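PDB 4YAR: 2-hydroxyethylphosphonate dioxygenase from Streptomyces viridochromogenes, which catalyses the iron-dependent cleavage of 2-hydroxyethylphosphonate by dioxygen to hydroxymethylphosphonate and formate, a step in the biosynthesis of the antibiotic phosphinothricin tripeptide. Local coordinates for residues A[128-133]-A[201-206]; A[145-150]-A[178-183]; A[197-202]-A[332-337]. The protein carries 1 engineered substitution. All coordinates share one frame; numbering follows the deposited sequence.

Contact 1 (A[128-133]-A[201-206]); sequences GHLEPA and SNISPL. With CD (cadmium ion), chain B; CD (cadmium ion), chain E.
Leu130 lays its forked end against a serine that makes a weak capping bond ahead of a helix, and no hydrogen bond crosses between 128-133 and 201-206. CG of Leu130 lies 3.6 Å from Ser201 OG, and both methyls also reach this serine. With OG anti to the backbone N (chi1 172°), the hydroxyl accepts a weak hydrogen bond from Ile203 N, at 3.3 Å from Ser201 OG. The methyls then part. Leu130 CD1 meets Ile203 CG2 at 4.1 Å, the two side chains crossing at about a right angle. Leu130 CD2 goes to Ser204 instead.

The residues on either side of Leu130 bind metal. His129 NE2 holds a cadmium ion at 2.3 Å, together with four waters and His182. These two histidines are the experimental iron ligands, so the ion occupies the iron site. His129 ND1 gives a weak hydrogen bond to Glu131 O. Glu131 grips a second cadmium ion with both carboxylate oxygens, OE1 at 2.4 Å.

The contact is small and lies at the surface. It joins the loop before strand 133-140 to the turn that leads into helix 204-210. Tyr179 packs on Leu130, and Thr198 of strand 192-198 touches Glu131.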
ATOM      1  N   GLY A 128      14.141  10.975   4.968  1.00 35.09           N
ATOM      2  CA  GLY A 128      12.810  10.384   5.321  1.00 32.04           C
ATOM      3  C   GLY A 128      11.845  10.556   4.147  1.00 29.63           C
ATOM      4  O   GLY A 128      12.106  11.334   3.259  1.00 35.64           O
ATOM      5  N   HIS A 129      10.729   9.854   4.133  1.00 24.30           N
ATOM      6  CA  HIS A 129       9.766   9.934   3.063  1.00 23.19           C
ATOM      7  C   HIS A 129       8.396   9.595   3.628  1.00 24.10           C
ATOM      8  O   HIS A 129       8.285   9.002   4.687  1.00 26.33           O
ATOM      9  CB  HIS A 129      10.146   9.030   1.884  1.00 25.98           C
ATOM     10  CG  HIS A 129      10.636   7.678   2.261  1.00 25.35           C
ATOM     11  ND1 HIS A 129       9.805   6.704   2.750  1.00 24.72           N
ATOM     12  CD2 HIS A 129      11.867   7.105   2.151  1.00 25.67           C
ATOM     13  CE1 HIS A 129      10.507   5.614   2.998  1.00 26.26           C
ATOM     14  NE2 HIS A 129      11.764   5.831   2.643  1.00 23.44           N
ATOM     15  N   LEU A 130       7.356  10.018   2.969  1.00 22.12           N
ATOM     16  CA  LEU A 130       6.011   9.818   3.475  1.00 24.31           C
ATOM     17  C   LEU A 130       5.684   8.343   3.624  1.00 26.27           C
ATOM     18  O   LEU A 130       5.092   7.928   4.623  1.00 28.60           O
ATOM     19  CB  LEU A 130       5.021  10.393   2.510  1.00 25.18           C
ATOM     20  CG  LEU A 130       3.522  10.255   2.831  1.00 26.01           C
ATOM     21  CD1 LEU A 130       3.220  10.831   4.206  1.00 25.04           C
ATOM     22  CD2 LEU A 130       2.749  10.907   1.707  1.00 25.13           C
ATOM     23  N   GLU A 131       6.076   7.569   2.626  1.00 23.56           N
ATOM     24  CA  GLU A 131       5.744   6.153   2.614  1.00 26.13           C
ATOM     25  C   GLU A 131       6.317   5.366   3.788  1.00 25.89           C
ATOM     26  O   GLU A 131       7.536   5.454   4.129  1.00 26.14           O
ATOM     27  CB  GLU A 131       6.136   5.526   1.294  1.00 24.72           C
ATOM     28  CG  GLU A 131       5.330   6.037   0.132  1.00 25.04           C
ATOM     29  CD  GLU A 131       5.683   7.453  -0.324  1.00 25.80           C
ATOM     30  OE1 GLU A 131       6.780   7.952   0.008  1.00 24.37           O
ATOM     31  OE2 GLU A 131       4.809   8.032  -0.982  1.00 25.36           O
ATOM     32  N   PRO A 132       5.461   4.492   4.352  1.00 24.55           N
ATOM     33  CA  PRO A 132       5.952   3.532   5.338  1.00 26.59           C
ATOM     34  C   PRO A 132       6.653   2.395   4.564  1.00 20.74           C
ATOM     35  O   PRO A 132       6.425   2.256   3.362  1.00 20.93           O
ATOM     36  CB  PRO A 132       4.654   3.052   5.982  1.00 24.69           C
ATOM     37  CG  PRO A 132       3.628   3.166   4.930  1.00 26.37           C
ATOM     38  CD  PRO A 132       4.072   4.213   3.946  1.00 26.55           C
ATOM     39  N   ALA A 133       7.543   1.657   5.194  1.00 20.82           N
ATOM     40  CA  ALA A 133       8.204   0.534   4.505  1.00 19.24           C
ATOM     41  C   ALA A 133       8.430  -0.655   5.432  1.00 21.32           C
ATOM     42  O   ALA A 133       8.651  -0.484   6.623  1.00 23.31           O
ATOM     43  CB  ALA A 133       9.518   0.976   3.920  1.00 21.43           C
ATOM     44  N   SER A 201       1.083   5.490   0.621  1.00 22.64           N
ATOM     45  CA  SER A 201       0.596   6.165   1.804  1.00 22.17           C
ATOM     46  C   SER A 201      -0.904   6.410   1.594  1.00 21.94           C
ATOM     47  O   SER A 201      -1.336   6.966   0.613  1.00 20.30           O
ATOM     48  CB  SER A 201       1.270   7.503   2.015  1.00 24.45           C
ATOM     49  OG  SER A 201       0.646   8.183   3.060  1.00 23.98           O
ATOM     50  N   ASN A 202      -1.704   5.985   2.530  1.00 18.51           N
ATOM     51  CA  ASN A 202      -3.128   6.197   2.395  1.00 21.26           C
ATOM     52  C   ASN A 202      -3.574   7.583   2.777  1.00 23.69           C
ATOM     53  O   ASN A 202      -4.762   7.866   2.667  1.00 24.97           O
ATOM     54  CB  ASN A 202      -3.923   5.159   3.249  1.00 19.61           C
ATOM     55  CG  ASN A 202      -3.835   3.755   2.664  1.00 20.54           C
ATOM     56  OD1 ASN A 202      -3.925   3.591   1.458  1.00 21.17           O
ATOM     57  ND2 ASN A 202      -3.688   2.748   3.507  1.00 19.04           N
ATOM     58  N   ILE A 203      -2.656   8.400   3.293  1.00 22.18           N
ATOM     59  CA  ILE A 203      -2.970   9.804   3.672  1.00 28.60           C
ATOM     60  C   ILE A 203      -2.548  10.699   2.478  1.00 27.54           C
ATOM     61  O   ILE A 203      -2.812  11.917   2.407  1.00 26.54           O
ATOM     62  CB  ILE A 203      -2.281  10.122   5.040  1.00 31.18           C
ATOM     63  CG1 ILE A 203      -2.844  11.374   5.678  1.00 37.68           C
ATOM     64  CG2 ILE A 203      -0.770  10.166   4.937  1.00 29.44           C
ATOM     65  CD1 ILE A 203      -4.257  11.125   6.175  1.00 39.34           C
ATOM     66  N   SER A 204      -1.930  10.074   1.488  1.00 29.15           N
ATOM     67  CA  SER A 204      -1.424  10.843   0.377  1.00 31.53           C
ATOM     68  C   SER A 204      -2.496  11.612  -0.416  1.00 29.40           C
ATOM     69  O   SER A 204      -2.253  12.785  -0.772  1.00 27.50           O
ATOM     70  CB  SER A 204      -0.606   9.987  -0.587  1.00 32.65           C
ATOM     71  OG  SER A 204       0.075  10.877  -1.431  1.00 35.30           O
ATOM     72  N   PRO A 205      -3.648  10.952  -0.720  1.00 25.38           N
ATOM     73  CA  PRO A 205      -4.692  11.657  -1.439  1.00 26.38           C
ATOM     74  C   PRO A 205      -5.194  12.908  -0.657  1.00 24.09           C
ATOM     75  O   PRO A 205      -5.393  13.958  -1.263  1.00 23.55           O
ATOM     76  CB  PRO A 205      -5.771  10.583  -1.630  1.00 25.70           C
ATOM     77  CG  PRO A 205      -4.978   9.330  -1.744  1.00 26.56           C
ATOM     78  CD  PRO A 205      -3.897   9.511  -0.698  1.00 27.79           C
ATOM     79  N   LEU A 206      -5.406  12.747   0.635  1.00 21.81           N
ATOM     80  CA  LEU A 206      -5.754  13.871   1.569  1.00 23.16           C
ATOM     81  C   LEU A 206      -4.702  14.975   1.492  1.00 25.19           C
ATOM     82  O   LEU A 206      -5.024  16.185   1.275  1.00 24.77           O
ATOM     83  CB  LEU A 206      -5.900  13.408   3.018  1.00 21.77           C
ATOM     84  CG  LEU A 206      -6.045  14.518   4.099  1.00 21.24           C
ATOM     85  CD1 LEU A 206      -7.196  15.394   3.672  1.00 21.76           C
ATOM     86  CD2 LEU A 206      -6.222  13.947   5.521  1.00 24.81           C
TER
HETATM   87 CD    CD B 501      13.595   4.432   2.679  1.00 30.03          CD
HETATM   88 CD    CD E 504       6.506   9.728  -1.523  1.00 26.78          CD
HETATM   89  O   HOH W   1      13.023   3.335   0.868  1.00 31.51           O
HETATM   90  O   HOH W   2      15.257   2.587   2.758  1.00 24.65           O
HETATM   91  O   HOH W   3      11.927   2.825   3.094  1.00 39.67           O
HETATM   92  O   HOH W   4      14.892   5.973   1.423  1.00 27.23           O

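Contact 2 (A[145-150]-A[178-183]); sequences GRWGEE and SYCPHS. With CD (cadmium ion), chain B.
Arg146 O is held by the backbone of 178-183 from two neighbouring residues. Ser183 N donates to it at 3.1 Å from Arg146 O. His182 CA adds a CA-H...O contact, 3.2 Å from the same oxygen. The return bond runs from Arg146 N to Ser183 O at 3.0 Å. Arg146 and Ser183 thus form an antiparallel hydrogen-bonded pair between strands 143-146 and 183-186.

Their side chains share one face of this small sheet. The extended chain of Arg146 passes Ser183 OG with its CB and CD. Its guanidinium then turns back on its own segment. NE binds Gly148 O, tilted 25° out of the guanidinium plane, and NH2 binds Glu149 O close to that plane. NH1 and Ser183 OG both bond to Pro123 O.

Trp147, next in the chain after Arg146, packs against Cys180 and His182. Its CD1 touches His182 CB at 3.8 Å. In the conformer given, Cys180 SG lies 3.9 Å from Trp147 CB and obliquely to the indole, a tentative sulfur-aromatic contact. Trp147 NE1 bonds to Tyr174 OH.

While His182 CB meets the indole, its ring leads away to the metal. ND1 donates to Cys180 O at 2.6 Å, almost in the ring plane, and NE2 binds cadmium at 2.4 Å, in the site that His182 and His129 provide for iron. Cys180 O is placed as a second-shell acceptor, consistent with holding the ring's rotation while NE2 faces the metal.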
ATOM      1  N   GLY A 145      21.042  -0.393  12.007  1.00 18.00           N
ATOM      2  CA  GLY A 145      20.018   0.541  11.655  1.00 17.95           C
ATOM      3  C   GLY A 145      20.109   1.805  12.487  1.00 19.69           C
ATOM      4  O   GLY A 145      20.333   1.726  13.710  1.00 21.00           O
ATOM      5  N   ARG A 146      19.995   2.938  11.815  1.00 21.65           N
ATOM      6  CA  ARG A 146      19.996   4.285  12.452  1.00 23.02           C
ATOM      7  C   ARG A 146      18.726   5.054  12.138  1.00 25.41           C
ATOM      8  O   ARG A 146      18.348   5.182  10.950  1.00 23.04           O
ATOM      9  CB  ARG A 146      21.213   5.102  12.013  1.00 22.84           C
ATOM     10  CG  ARG A 146      21.469   6.380  12.794  1.00 23.54           C
ATOM     11  CD  ARG A 146      22.611   7.185  12.194  1.00 25.30           C
ATOM     12  NE  ARG A 146      22.783   8.469  12.887  1.00 24.34           N
ATOM     13  CZ  ARG A 146      23.620   9.418  12.513  1.00 25.65           C
ATOM     14  NH1 ARG A 146      24.376   9.260  11.413  1.00 23.36           N
ATOM     15  NH2 ARG A 146      23.699  10.538  13.244  1.00 24.91           N
ATOM     16  N   TRP A 147      18.081   5.586  13.196  1.00 24.02           N
ATOM     17  CA  TRP A 147      16.793   6.325  13.089  1.00 27.48           C
ATOM     18  C   TRP A 147      16.772   7.690  13.783  1.00 30.96           C
ATOM     19  O   TRP A 147      15.696   8.198  14.047  1.00 32.29           O
ATOM     20  CB  TRP A 147      15.599   5.501  13.653  1.00 31.03           C
ATOM     21  CG  TRP A 147      15.540   4.267  12.956  1.00 28.39           C
ATOM     22  CD1 TRP A 147      15.157   4.091  11.633  1.00 33.43           C
ATOM     23  CD2 TRP A 147      16.108   3.024  13.373  1.00 28.54           C
ATOM     24  NE1 TRP A 147      15.397   2.785  11.254  1.00 30.92           N
ATOM     25  CE2 TRP A 147      16.002   2.125  12.290  1.00 27.51           C
ATOM     26  CE3 TRP A 147      16.692   2.578  14.559  1.00 25.96           C
ATOM     27  CZ2 TRP A 147      16.425   0.793  12.382  1.00 26.83           C
ATOM     28  CZ3 TRP A 147      17.069   1.274  14.647  1.00 27.35           C
ATOM     29  CH2 TRP A 147      16.945   0.387  13.566  1.00 25.88           C
ATOM     30  N   GLY A 148      17.932   8.291  14.022  1.00 26.83           N
ATOM     31  CA  GLY A 148      18.026   9.595  14.752  1.00 27.39           C
ATOM     32  C   GLY A 148      19.466  10.114  14.754  1.00 30.32           C
ATOM     33  O   GLY A 148      20.418   9.397  14.427  1.00 29.08           O
ATOM     34  N   GLU A 149      19.607  11.382  15.116  1.00 29.47           N
ATOM     35  CA  GLU A 149      20.866  12.056  15.114  1.00 33.09           C
ATOM     36  C   GLU A 149      21.755  11.540  16.195  1.00 31.46           C
ATOM     37  O   GLU A 149      22.908  11.204  15.959  1.00 28.68           O
ATOM     38  CB  GLU A 149      20.630  13.550  15.286  1.00 36.75           C
ATOM     39  CG  GLU A 149      19.988  14.163  14.052  1.00 40.60           C
ATOM     40  CD  GLU A 149      20.962  14.429  12.925  1.00 43.49           C
ATOM     41  OE1 GLU A 149      22.190  14.424  13.153  1.00 44.06           O
ATOM     42  OE2 GLU A 149      20.491  14.689  11.804  1.00 46.02           O
ATOM     43  N   GLU A 150      21.195  11.459  17.383  1.00 28.91           N
ATOM     44  CA  GLU A 150      21.894  11.025  18.560  1.00 38.10           C
ATOM     45  C   GLU A 150      21.888   9.465  18.566  1.00 31.45           C
ATOM     46  O   GLU A 150      20.900   8.872  18.188  1.00 38.85           O
ATOM     47  CB  GLU A 150      21.152  11.665  19.784  1.00 44.70           C
ATOM     48  CG  GLU A 150      21.884  11.781  21.126  1.00 55.05           C
ATOM     49  CD  GLU A 150      20.926  12.083  22.301  1.00 57.74           C
ATOM     50  OE1 GLU A 150      20.117  13.031  22.197  1.00 62.47           O
ATOM     51  OE2 GLU A 150      20.977  11.378  23.335  1.00 58.40           O
ATOM     52  N   SER A 178       6.448   6.316   8.737  1.00 36.47           N
ATOM     53  CA  SER A 178       6.403   7.446   7.821  1.00 41.43           C
ATOM     54  C   SER A 178       7.280   8.616   8.323  1.00 35.39           C
ATOM     55  O   SER A 178       7.302   8.899   9.490  1.00 32.98           O
ATOM     56  CB  SER A 178       4.958   7.889   7.694  1.00 41.64           C
ATOM     57  OG  SER A 178       4.875   9.261   7.409  1.00 38.91           O
ATOM     58  N   TYR A 179       8.065   9.177   7.414  1.00 31.05           N
ATOM     59  CA  TYR A 179       8.881  10.345   7.619  1.00 30.07           C
ATOM     60  C   TYR A 179      10.128  10.225   8.471  1.00 33.03           C
ATOM     61  O   TYR A 179      10.922  11.130   8.458  1.00 28.57           O
ATOM     62  CB  TYR A 179       8.032  11.582   8.013  1.00 29.75           C
ATOM     63  CG  TYR A 179       7.300  12.212   6.845  1.00 28.49           C
ATOM     64  CD1 TYR A 179       7.952  12.465   5.623  1.00 26.47           C
ATOM     65  CD2 TYR A 179       5.972  12.631   6.980  1.00 27.96           C
ATOM     66  CE1 TYR A 179       7.293  13.068   4.557  1.00 27.49           C
ATOM     67  CE2 TYR A 179       5.299  13.238   5.936  1.00 28.50           C
ATOM     68  CZ  TYR A 179       5.955  13.459   4.733  1.00 30.90           C
ATOM     69  OH  TYR A 179       5.286  14.031   3.710  1.00 31.99           O
ATOM     70  N   CYS A 180      10.346   9.067   9.104  0.50 32.96           N
ATOM     71  CA  CYS A 180      11.522   8.864   9.945  0.50 36.23           C
ATOM     72  C   CYS A 180      12.768   8.812   9.056  0.50 33.41           C
ATOM     73  O   CYS A 180      12.818   8.009   8.124  0.50 29.24           O
ATOM     74  CB  CYS A 180      11.403   7.554  10.742  0.50 39.06           C
ATOM     75  SG  CYS A 180      12.513   7.439  12.184  0.50 42.64           S
ATOM     76  N   PRO A 181      13.750   9.682   9.311  1.00 35.13           N
ATOM     77  CA  PRO A 181      15.000   9.557   8.547  1.00 36.00           C
ATOM     78  C   PRO A 181      15.713   8.276   8.948  1.00 31.81           C
ATOM     79  O   PRO A 181      15.641   7.882  10.123  1.00 33.03           O
ATOM     80  CB  PRO A 181      15.820  10.747   9.015  1.00 37.59           C
ATOM     81  CG  PRO A 181      14.804  11.738   9.468  1.00 39.61           C
ATOM     82  CD  PRO A 181      13.750  10.908  10.121  1.00 36.20           C
ATOM     83  N   HIS A 182      16.396   7.637   8.007  1.00 27.21           N
ATOM     84  CA  HIS A 182      16.989   6.337   8.305  1.00 23.99           C
ATOM     85  C   HIS A 182      18.243   6.131   7.493  1.00 23.71           C
ATOM     86  O   HIS A 182      18.447   6.787   6.428  1.00 25.36           O
ATOM     87  CB  HIS A 182      15.983   5.189   8.079  1.00 25.63           C
ATOM     88  CG  HIS A 182      15.190   5.322   6.832  1.00 26.62           C
ATOM     89  ND1 HIS A 182      14.231   6.303   6.675  1.00 28.62           N
ATOM     90  CD2 HIS A 182      15.199   4.615   5.679  1.00 22.01           C
ATOM     91  CE1 HIS A 182      13.674   6.175   5.482  1.00 25.14           C
ATOM     92  NE2 HIS A 182      14.262   5.167   4.863  1.00 27.31           N
ATOM     93  N   SER A 183      19.121   5.277   7.994  1.00 20.38           N
ATOM     94  CA  SER A 183      20.261   4.818   7.195  1.00 21.58           C
ATOM     95  C   SER A 183      20.819   3.586   7.793  1.00 18.38           C
ATOM     96  O   SER A 183      20.416   3.175   8.895  1.00 18.77           O
ATOM     97  CB  SER A 183      21.381   5.886   7.121  1.00 22.09           C
ATOM     98  OG  SER A 183      21.775   6.256   8.445  1.00 23.66           O
TER
HETATM   99 CD    CD B 501      13.595   4.432   2.679  1.00 30.03          CD
HETATM  100  O   HOH W   1      13.023   3.335   0.868  1.00 31.51           O
HETATM  101  O   HOH W   2      15.257   2.587   2.758  1.00 24.65           O
HETATM  102  O   HOH W   3      11.927   2.825   3.094  1.00 39.67           O
HETATM  103  O   HOH W   4      14.892   5.973   1.423  1.00 27.23           O

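Contact 3 (A[197-202]-A[332-337]); sequences YTAQSN and PDLVGS
Leu334 turns its CG anti to the backbone N (chi1 179°), and Tyr197 does the same with its own CG (chi1 -175°). The two side chains slide past each other in opposite directions. The leucine methyl CD1 comes to the edge of the phenol ring, near its plane, 3.7 Å from Tyr197 CD2. The same methyl lies 3.9 Å from Ala199 CB. Leu334 also touches Ile134 of strand 133-140.

Strand 192-198 belongs to the six-stranded antiparallel sheet and strand 335-343 to the seven-stranded one. Antiparallel sheets beside a histidine-bound metal are consistent with the cupin fold expected of this enzyme. The contact joins two beta-sheets of the chain, near the chain centre, by side chains alone. Tyr197 extends it into the second sheet: its ring stacks on Phe405, and its OH bonds to Ser407 OG.

Beyond Ala199 the chemistry becomes polar. Asn202 ND2 donates to Asp333 OD2 at 3.0 Å. It arrives from above the carboxylate plane, and the amide stands 84° to that plane. Gln200 NE2 lies 3.3 Å from the same oxygen and donates to Asn202 OD1 at 2.9 Å. That bond is nearly straight and lies in the Gln200 amide plane, so it ties both amides together beside the carboxylate. Asp333 OD1 accepts from Tyr413 N, at the start of helix 413-420, and Gln200 OE1 accepts from Gly408 N.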
ATOM      1  N   TYR A 197      10.806  -2.217   1.133  1.00 19.07           N
ATOM      2  CA  TYR A 197       9.535  -2.332   0.449  1.00 17.38           C
ATOM      3  C   TYR A 197       8.522  -1.298   0.992  1.00 18.33           C
ATOM      4  O   TYR A 197       8.056  -1.434   2.134  1.00 18.03           O
ATOM      5  CB  TYR A 197       8.928  -3.716   0.657  1.00 16.60           C
ATOM      6  CG  TYR A 197       7.643  -3.918  -0.142  1.00 17.44           C
ATOM      7  CD1 TYR A 197       7.695  -4.162  -1.500  1.00 18.85           C
ATOM      8  CD2 TYR A 197       6.404  -3.852   0.466  1.00 17.61           C
ATOM      9  CE1 TYR A 197       6.549  -4.311  -2.249  1.00 19.92           C
ATOM     10  CE2 TYR A 197       5.227  -4.020  -0.244  1.00 20.31           C
ATOM     11  CZ  TYR A 197       5.297  -4.266  -1.620  1.00 19.91           C
ATOM     12  OH  TYR A 197       4.124  -4.415  -2.309  1.00 21.41           O
ATOM     13  N   THR A 198       8.209  -0.322   0.159  1.00 20.07           N
ATOM     14  CA  THR A 198       7.284   0.736   0.559  1.00 21.32           C
ATOM     15  C   THR A 198       5.848   0.403   0.110  1.00 22.93           C
ATOM     16  O   THR A 198       5.599  -0.372  -0.788  1.00 26.30           O
ATOM     17  CB  THR A 198       7.695   2.048  -0.053  1.00 25.06           C
ATOM     18  OG1 THR A 198       7.501   1.924  -1.465  1.00 26.92           O
ATOM     19  CG2 THR A 198       9.147   2.442   0.262  1.00 27.27           C
ATOM     20  N   ALA A 199       4.880   0.870   0.849  1.00 25.55           N
ATOM     21  CA  ALA A 199       3.501   0.759   0.369  1.00 26.06           C
ATOM     22  C   ALA A 199       3.099   2.174   0.037  1.00 23.60           C
ATOM     23  O   ALA A 199       3.683   3.100   0.566  1.00 21.61           O
ATOM     24  CB  ALA A 199       2.623   0.212   1.476  1.00 25.07           C
ATOM     25  N   GLN A 200       2.004   2.311  -0.709  1.00 26.42           N
ATOM     26  CA  GLN A 200       1.320   3.622  -0.874  1.00 27.09           C
ATOM     27  C   GLN A 200       0.932   4.183   0.453  1.00 24.60           C
ATOM     28  O   GLN A 200       0.510   3.474   1.343  1.00 22.72           O
ATOM     29  CB  GLN A 200       0.082   3.488  -1.797  1.00 30.74           C
ATOM     30  CG  GLN A 200      -1.244   3.030  -1.132  1.00 31.24           C
ATOM     31  CD  GLN A 200      -1.235   1.633  -0.461  1.00 28.63           C
ATOM     32  OE1 GLN A 200      -0.434   0.727  -0.797  1.00 28.87           O
ATOM     33  NE2 GLN A 200      -2.183   1.439   0.467  1.00 27.44           N
ATOM     34  N   SER A 201       1.083   5.490   0.621  1.00 22.64           N
ATOM     35  CA  SER A 201       0.596   6.165   1.804  1.00 22.17           C
ATOM     36  C   SER A 201      -0.904   6.410   1.594  1.00 21.94           C
ATOM     37  O   SER A 201      -1.336   6.966   0.613  1.00 20.30           O
ATOM     38  CB  SER A 201       1.270   7.503   2.015  1.00 24.45           C
ATOM     39  OG  SER A 201       0.646   8.183   3.060  1.00 23.98           O
ATOM     40  N   ASN A 202      -1.704   5.985   2.530  1.00 18.51           N
ATOM     41  CA  ASN A 202      -3.128   6.197   2.395  1.00 21.26           C
ATOM     42  C   ASN A 202      -3.574   7.583   2.777  1.00 23.69           C
ATOM     43  O   ASN A 202      -4.762   7.866   2.667  1.00 24.97           O
ATOM     44  CB  ASN A 202      -3.923   5.159   3.249  1.00 19.61           C
ATOM     45  CG  ASN A 202      -3.835   3.755   2.664  1.00 20.54           C
ATOM     46  OD1 ASN A 202      -3.925   3.591   1.458  1.00 21.17           O
ATOM     47  ND2 ASN A 202      -3.688   2.748   3.507  1.00 19.04           N
ATOM     48  N   PRO A 332      -2.501  -1.660   7.704  1.00 15.04           N
ATOM     49  CA  PRO A 332      -3.073  -2.925   7.224  1.00 15.64           C
ATOM     50  C   PRO A 332      -2.797  -3.317   5.795  1.00 16.13           C
ATOM     51  O   PRO A 332      -2.980  -4.499   5.444  1.00 19.49           O
ATOM     52  CB  PRO A 332      -4.573  -2.723   7.382  1.00 15.94           C
ATOM     53  CG  PRO A 332      -4.719  -1.557   8.294  1.00 16.46           C
ATOM     54  CD  PRO A 332      -3.535  -0.707   8.086  1.00 15.10           C
ATOM     55  N   ASP A 333      -2.451  -2.382   4.941  1.00 15.42           N
ATOM     56  CA  ASP A 333      -2.229  -2.696   3.523  1.00 18.41           C
ATOM     57  C   ASP A 333      -0.755  -3.069   3.172  1.00 19.01           C
ATOM     58  O   ASP A 333      -0.481  -3.323   2.006  1.00 21.41           O
ATOM     59  CB  ASP A 333      -2.597  -1.527   2.672  1.00 16.93           C
ATOM     60  CG  ASP A 333      -4.103  -1.124   2.786  1.00 18.41           C
ATOM     61  OD1 ASP A 333      -4.935  -1.926   3.181  1.00 18.84           O
ATOM     62  OD2 ASP A 333      -4.417   0.037   2.474  1.00 19.88           O
ATOM     63  N   LEU A 334       0.132  -3.082   4.170  1.00 15.50           N
ATOM     64  CA  LEU A 334       1.565  -3.447   4.046  1.00 15.20           C
ATOM     65  C   LEU A 334       1.848  -4.830   4.647  1.00 15.70           C
ATOM     66  O   LEU A 334       1.620  -5.077   5.839  1.00 14.01           O
ATOM     67  CB  LEU A 334       2.386  -2.353   4.725  1.00 15.19           C
ATOM     68  CG  LEU A 334       3.914  -2.469   4.774  1.00 16.59           C
ATOM     69  CD1 LEU A 334       4.442  -2.618   3.357  1.00 17.97           C
ATOM     70  CD2 LEU A 334       4.536  -1.232   5.443  1.00 17.47           C
ATOM     71  N   VAL A 335       2.292  -5.789   3.833  1.00 18.22           N
ATOM     72  CA  VAL A 335       2.398  -7.128   4.354  1.00 18.33           C
ATOM     73  C   VAL A 335       3.726  -7.668   3.844  1.00 17.15           C
ATOM     74  O   VAL A 335       4.180  -7.310   2.705  1.00 15.74           O
ATOM     75  CB  VAL A 335       1.232  -8.049   3.855  1.00 21.21           C
ATOM     76  CG1 VAL A 335       1.471  -9.458   4.240  1.00 26.79           C
ATOM     77  CG2 VAL A 335      -0.139  -7.619   4.418  1.00 21.25           C
ATOM     78  N   GLY A 336       4.312  -8.555   4.627  1.00 16.10           N
ATOM     79  CA  GLY A 336       5.567  -9.282   4.200  1.00 16.47           C
ATOM     80  C   GLY A 336       5.631 -10.653   4.742  1.00 16.76           C
ATOM     81  O   GLY A 336       5.396 -10.834   5.936  1.00 16.67           O
ATOM     82  N   SER A 337       5.991 -11.631   3.884  1.00 18.41           N
ATOM     83  CA  SER A 337       6.123 -13.051   4.308  1.00 18.39           C
ATOM     84  C   SER A 337       7.350 -13.692   3.638  1.00 17.29           C
ATOM     85  O   SER A 337       7.710 -13.310   2.531  1.00 15.13           O
ATOM     86  CB  SER A 337       4.853 -13.851   3.897  1.00 20.34           C
ATOM     87  OG  SER A 337       3.670 -13.262   4.440  1.00 21.54           O
TER

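Contact 2 is the most buried of the three, contact 3 is partly buried near the chain centre, and contact 1 is at the surface. Only contact 2 pairs strands through backbone hydrogen bonds. Contact 1 relies on van der Waals packing of one leucine, with no hydrogen bond across, while contact 3 mixes apolar packing with amide-carboxylate bonding. Contacts 1 and 2 each supply one histidine to the same cadmium ion and share its waters; a probable hydrogen bond from Tyr179 N to His129 O also joins them. Contacts 1 and 3 share Ser201 and Asn202, where strand 192-198 leads toward helix 204-210. Contacts 2 and 3 do not touch, with nearest atoms about 6 Å apart.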